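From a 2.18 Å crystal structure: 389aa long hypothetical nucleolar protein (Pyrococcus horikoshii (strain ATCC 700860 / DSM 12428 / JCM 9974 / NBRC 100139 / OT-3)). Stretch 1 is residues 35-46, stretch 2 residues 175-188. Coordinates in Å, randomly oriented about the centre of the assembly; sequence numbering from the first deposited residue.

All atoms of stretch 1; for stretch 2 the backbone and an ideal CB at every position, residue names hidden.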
# COMPACT_ATOMS: atom_id res chain seq x y z
N HIS A 35 -4.98 -1.57 -11.82
CA HIS A 35 -5.70 -0.31 -11.62
C HIS A 35 -5.04 0.49 -10.51
O HIS A 35 -5.08 0.11 -9.33
CB HIS A 35 -7.17 -0.56 -11.29
CG HIS A 35 -7.98 -1.03 -12.46
ND1 HIS A 35 -9.34 -1.25 -12.39
CD2 HIS A 35 -7.62 -1.34 -13.74
CE1 HIS A 35 -9.79 -1.66 -13.57
NE2 HIS A 35 -8.76 -1.72 -14.40
N TYR A 36 -4.44 1.61 -10.88
CA TYR A 36 -3.69 2.43 -9.92
C TYR A 36 -4.58 3.53 -9.37
O TYR A 36 -4.93 4.49 -10.08
CB TYR A 36 -2.45 3.02 -10.59
CG TYR A 36 -1.54 3.76 -9.64
CD1 TYR A 36 -0.91 3.09 -8.59
CD2 TYR A 36 -1.30 5.12 -9.79
CE1 TYR A 36 -0.07 3.76 -7.72
CE2 TYR A 36 -0.46 5.80 -8.92
CZ TYR A 36 0.15 5.12 -7.89
OH TYR A 36 0.98 5.79 -7.03
N TYR A 37 -4.96 3.39 -8.10
CA TYR A 37 -5.97 4.25 -7.49
C TYR A 37 -5.38 5.45 -6.75
O TYR A 37 -4.27 5.39 -6.23
CB TYR A 37 -6.84 3.44 -6.52
CG TYR A 37 -8.04 2.76 -7.15
CD1 TYR A 37 -7.94 1.50 -7.71
CD2 TYR A 37 -9.28 3.39 -7.17
CE1 TYR A 37 -9.03 0.87 -8.28
CE2 TYR A 37 -10.38 2.77 -7.75
CZ TYR A 37 -10.25 1.52 -8.30
OH TYR A 37 -11.35 0.91 -8.87
N ILE A 38 -6.13 6.54 -6.73
CA ILE A 38 -5.81 7.69 -5.90
C ILE A 38 -7.06 8.12 -5.16
O ILE A 38 -8.18 7.85 -5.61
CB ILE A 38 -5.28 8.87 -6.73
CG1 ILE A 38 -6.37 9.39 -7.68
CG2 ILE A 38 -4.03 8.46 -7.49
CD1 ILE A 38 -5.97 10.58 -8.50
N ARG A 39 -6.89 8.79 -4.03
CA ARG A 39 -8.05 9.32 -3.33
C ARG A 39 -8.22 10.80 -3.62
O ARG A 39 -7.30 11.58 -3.47
CB ARG A 39 -7.93 9.11 -1.81
CG ARG A 39 -9.18 9.55 -1.06
CD ARG A 39 -9.06 9.37 0.45
NE ARG A 39 -8.26 10.42 1.08
CZ ARG A 39 -7.09 10.23 1.68
NH1 ARG A 39 -6.57 9.01 1.76
NH2 ARG A 39 -6.45 11.26 2.22
N VAL A 40 -9.42 11.17 -4.06
CA VAL A 40 -9.74 12.58 -4.21
C VAL A 40 -9.88 13.22 -2.84
O VAL A 40 -10.69 12.78 -2.02
CB VAL A 40 -11.05 12.79 -5.00
CG1 VAL A 40 -11.32 14.27 -5.19
CG2 VAL A 40 -10.99 12.07 -6.34
N ASN A 41 -9.09 14.26 -2.58
CA ASN A 41 -9.19 14.97 -1.32
C ASN A 41 -10.34 15.95 -1.36
O ASN A 41 -10.17 17.12 -1.71
CB ASN A 41 -7.88 15.70 -0.99
CG ASN A 41 -7.95 16.45 0.32
OD1 ASN A 41 -8.85 16.22 1.13
ND2 ASN A 41 -7.00 17.35 0.54
N THR A 42 -11.52 15.47 -0.98
CA THR A 42 -12.73 16.28 -1.00
C THR A 42 -12.70 17.45 -0.00
O THR A 42 -13.64 18.23 0.07
CB THR A 42 -13.96 15.42 -0.71
OG1 THR A 42 -13.74 14.66 0.49
CG2 THR A 42 -14.22 14.47 -1.87
N LEU A 43 -11.62 17.57 0.77
CA LEU A 43 -11.43 18.74 1.61
C LEU A 43 -11.06 19.95 0.76
O LEU A 43 -11.32 21.09 1.15
CB LEU A 43 -10.34 18.49 2.66
CG LEU A 43 -10.64 17.54 3.82
CD1 LEU A 43 -9.46 17.51 4.77
CD2 LEU A 43 -11.90 17.97 4.55
N LYS A 44 -10.46 19.69 -0.39
CA LYS A 44 -9.94 20.77 -1.25
C LYS A 44 -10.58 20.84 -2.63
O LYS A 44 -10.59 21.90 -3.25
CB LYS A 44 -8.43 20.62 -1.41
CG LYS A 44 -7.65 20.78 -0.13
CD LYS A 44 -6.23 21.19 -0.44
CE LYS A 44 -5.65 22.01 0.69
NZ LYS A 44 -4.55 22.88 0.19
N ILE A 45 -11.11 19.73 -3.12
CA ILE A 45 -11.59 19.68 -4.49
C ILE A 45 -12.61 18.56 -4.63
O ILE A 45 -12.61 17.61 -3.85
CB ILE A 45 -10.41 19.48 -5.48
CG1 ILE A 45 -10.82 19.80 -6.92
CG2 ILE A 45 -9.82 18.07 -5.36
CD1 ILE A 45 -9.66 19.82 -7.89
N SER A 46 -13.49 18.67 -5.63
CA SER A 46 -14.44 17.62 -5.92
C SER A 46 -13.81 16.66 -6.92
O SER A 46 -12.81 16.98 -7.55
CB SER A 46 -15.74 18.19 -6.49
OG SER A 46 -15.55 18.60 -7.84
N UNK A 175 0.85 18.77 -5.41
CA UNK A 175 1.40 19.79 -4.52
C UNK A 175 0.32 20.62 -3.83
O UNK A 175 0.49 21.05 -2.69
CB UNK A 175 2.33 20.72 -5.31
N UNK A 176 -0.81 20.82 -4.51
CA UNK A 176 -1.90 21.60 -3.95
C UNK A 176 -2.80 20.76 -3.05
O UNK A 176 -3.80 21.26 -2.52
CB UNK A 176 -2.73 22.23 -5.08
N UNK A 177 -2.46 19.49 -2.88
CA UNK A 177 -3.17 18.62 -1.95
C UNK A 177 -4.51 18.13 -2.47
O UNK A 177 -5.41 17.82 -1.68
CB UNK A 177 -3.38 19.35 -0.62
N UNK A 178 -4.65 18.04 -3.79
CA UNK A 178 -5.91 17.66 -4.40
C UNK A 178 -6.21 16.16 -4.29
O UNK A 178 -7.36 15.75 -4.40
CB UNK A 178 -5.91 18.08 -5.87
N UNK A 179 -5.18 15.36 -4.06
CA UNK A 179 -5.36 13.92 -3.98
C UNK A 179 -4.25 13.22 -3.21
O UNK A 179 -3.21 13.80 -2.91
CB UNK A 179 -5.45 13.33 -5.39
N UNK A 180 -4.50 11.95 -2.88
CA UNK A 180 -3.54 11.13 -2.15
C UNK A 180 -3.55 9.72 -2.72
O UNK A 180 -4.56 9.02 -2.64
CB UNK A 180 -3.86 11.11 -0.65
N UNK A 181 -2.43 9.30 -3.32
CA UNK A 181 -2.33 7.95 -3.89
C UNK A 181 -2.54 6.90 -2.80
O UNK A 181 -1.89 6.94 -1.77
CB UNK A 181 -0.97 7.75 -4.57
N UNK A 182 -3.47 5.97 -3.05
CA UNK A 182 -3.93 5.04 -2.04
C UNK A 182 -4.71 3.92 -2.72
O UNK A 182 -5.51 4.18 -3.62
CB UNK A 182 -4.79 5.75 -0.99
N UNK A 183 -4.50 2.68 -2.29
CA UNK A 183 -5.15 1.55 -2.93
C UNK A 183 -6.64 1.49 -2.64
O UNK A 183 -7.11 2.04 -1.65
CB UNK A 183 -4.49 0.25 -2.48
N UNK A 184 -7.38 0.82 -3.52
CA UNK A 184 -8.82 0.64 -3.35
C UNK A 184 -9.14 -0.04 -2.00
O UNK A 184 -9.96 0.47 -1.25
CB UNK A 184 -9.38 -0.19 -4.51
N UNK A 185 -8.50 -1.19 -1.69
CA UNK A 185 -8.82 -1.79 -0.38
C UNK A 185 -8.58 -0.85 0.81
O UNK A 185 -9.40 -0.84 1.73
CB UNK A 185 -7.99 -3.06 -0.19
N UNK A 186 -7.51 -0.07 0.78
CA UNK A 186 -7.24 0.86 1.87
C UNK A 186 -8.33 1.93 2.01
O UNK A 186 -8.68 2.32 3.12
CB UNK A 186 -5.88 1.53 1.65
N UNK A 187 -8.87 2.37 0.87
CA UNK A 187 -9.96 3.35 0.88
C UNK A 187 -11.26 2.76 1.42
O UNK A 187 -11.98 3.40 2.18
CB UNK A 187 -10.19 3.89 -0.53
N UNK A 188 -11.56 1.53 1.02
CA UNK A 188 -12.71 0.81 1.55
C UNK A 188 -12.64 0.70 3.07
O UNK A 188 -13.65 0.84 3.76
CB UNK A 188 -12.80 -0.58 0.92

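Position 175 has helical angles and nothing of stretch 1 within 5.5 Å of its ideal CB, so stretch 1 sets no preference; it is E175. Position 176 points sideways, and its carbonyl rather than its side chain faces K44, so many residues would suit. It is K176, whose O accepts a bond from K44 NZ (3.2 Å) while a water also links these two atoms.

At 177 the evidence is strong. Phi is 77° and psi 27°, and an ideal CB at 177 would lie 3.4 Å from K44 CD, a tight approach. Both facts favour glycine, and G177 is found, ending the preceding helix in a Schellman motif. G177 O accepts a hydrogen bond from N41 ND2 at 2.8 Å.

The CA-to-CB bond of 178 points away overall, yet the ideal CB of 178 is 3.9 Å from I45 CG2. A broad apolar or aromatic side chain could cover I45 and the aliphatic part of K44. The residue is Y178: I45 CD1 sits 3.9 Å from the centroid of the Y178 ring, 11° off its normal, a CH-pi contact, while K44 CB lies at the ring edge. The backbone contributes too, N41 N donating to Y178 O at 2.9 Å.

Position 179 has extended angles (-157°/168°) and pairs with V40 in an antiparallel, non-hydrogen-bonded bridge. The ideal CB of 179 is 4.2 Å from I38 CD1, so an apolar side chain, branched or aromatic, would suit. It is F179, with chi1 p; F179 CD1 lies 4.0 Å from I38 CD1.

Position 180 faces R39 across a hydrogen-bonded pair: R39 N donates to the O of 180 at 2.7 Å, and the N of 180 donates to R39 O at 2.9 Å. With the ideal CB of 180 3.9 Å from R39 NH2, an aromatic, an acidic or a polar side chain is plausible. Y180 places its CB over one face of the guanidinium and its CD2 3.8 Å from R39 NH1.

At 181 phi is -60°, and this non-hydrogen-bonded partner of I38 needs no amide donor toward stretch 1. Proline or a small apolar residue fits. P181 CB approaches Y36 OH at 3.8 Å and I38 CG2 at 4.4 Å.

The N of 182 donates a weak hydrogen bond to Y37 O (3.3 Å). The ideal CB of 182 points sideways, 4.6 Å from R39 NH1, so a side chain long enough to bring an acceptor to this donor is suggested: Gln or Glu. In Q182, OE1 accepts from R39 NH1 at 2.8 Å, near the guanidinium plane.

Position 183 points away with room for a CB, so stretch 1 does not decide the choice; it is G183, at the N-cap position right before the helix. An apolar residue is expected at 184, whose ideal CB is 3.9 Å from Y37 CD1. L184 CB lies over the Y37 ring, 3.9 Å from its centroid.

Positions 185, 186 and 188 are out of reach: P185, S186 and V188. Position 187 points toward stretch 1 with no atom of it within 5.5 Å of CB, favouring a long, flexible apolar chain. M187 CE reaches Y37 CD2 at 3.6 Å, and M187 SD lies 3.9 Å from R39 CB.

Stretch 2 (175-188) EKGYFYPQGLPSMV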
# COMPACT_ATOMS: atom_id res chain seq x y z
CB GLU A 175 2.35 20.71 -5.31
CG GLU A 175 3.58 19.98 -5.86
CD GLU A 175 4.38 20.82 -6.84
OE1 GLU A 175 3.85 21.83 -7.35
OE2 GLU A 175 5.55 20.46 -7.11
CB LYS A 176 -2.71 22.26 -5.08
CG LYS A 176 -1.88 23.18 -5.97
CD LYS A 176 -2.69 24.30 -6.59
CE LYS A 176 -2.97 24.04 -8.06
NZ LYS A 176 -3.88 25.08 -8.65
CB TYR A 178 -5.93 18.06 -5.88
CG TYR A 178 -6.09 19.54 -6.13
CD1 TYR A 178 -6.53 20.39 -5.12
CD2 TYR A 178 -5.82 20.09 -7.38
CE1 TYR A 178 -6.68 21.75 -5.35
CE2 TYR A 178 -5.98 21.44 -7.62
CZ TYR A 178 -6.40 22.27 -6.60
OH TYR A 178 -6.55 23.61 -6.83
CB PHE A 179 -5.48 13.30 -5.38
CG PHE A 179 -4.21 13.35 -6.18
CD1 PHE A 179 -3.27 12.33 -6.10
CD2 PHE A 179 -3.96 14.42 -7.03
CE1 PHE A 179 -2.10 12.39 -6.84
CE2 PHE A 179 -2.79 14.48 -7.77
CZ PHE A 179 -1.86 13.46 -7.67
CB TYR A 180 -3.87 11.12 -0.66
CG TYR A 180 -2.86 10.40 0.19
CD1 TYR A 180 -1.74 11.06 0.68
CD2 TYR A 180 -3.01 9.05 0.50
CE1 TYR A 180 -0.81 10.41 1.45
CE2 TYR A 180 -2.09 8.39 1.26
CZ TYR A 180 -0.99 9.07 1.74
OH TYR A 180 -0.06 8.42 2.51
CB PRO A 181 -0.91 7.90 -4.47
CG PRO A 181 -0.19 9.06 -3.88
CD PRO A 181 -1.21 10.10 -3.55
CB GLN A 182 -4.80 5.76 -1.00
CG GLN A 182 -5.18 4.91 0.20
CD GLN A 182 -6.05 5.66 1.20
OE1 GLN A 182 -6.93 6.45 0.82
NE2 GLN A 182 -5.81 5.43 2.48
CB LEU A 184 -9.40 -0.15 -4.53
CG LEU A 184 -10.85 -0.67 -4.50
CD1 LEU A 184 -11.81 0.42 -4.18
CD2 LEU A 184 -11.24 -1.30 -5.82
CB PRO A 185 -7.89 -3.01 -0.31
CG PRO A 185 -6.94 -2.87 -1.44
CD PRO A 185 -7.60 -2.05 -2.47
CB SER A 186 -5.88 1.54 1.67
OG SER A 186 -4.83 0.64 1.95
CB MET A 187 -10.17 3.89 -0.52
CG MET A 187 -9.11 4.86 -0.98
SD MET A 187 -9.64 5.72 -2.47
CE MET A 187 -9.16 4.55 -3.73
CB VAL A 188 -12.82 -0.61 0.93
CG1 VAL A 188 -13.98 -1.37 1.54
CG2 VAL A 188 -12.99 -0.52 -0.58
O HOH W 1 -4.05 23.84 -2.18
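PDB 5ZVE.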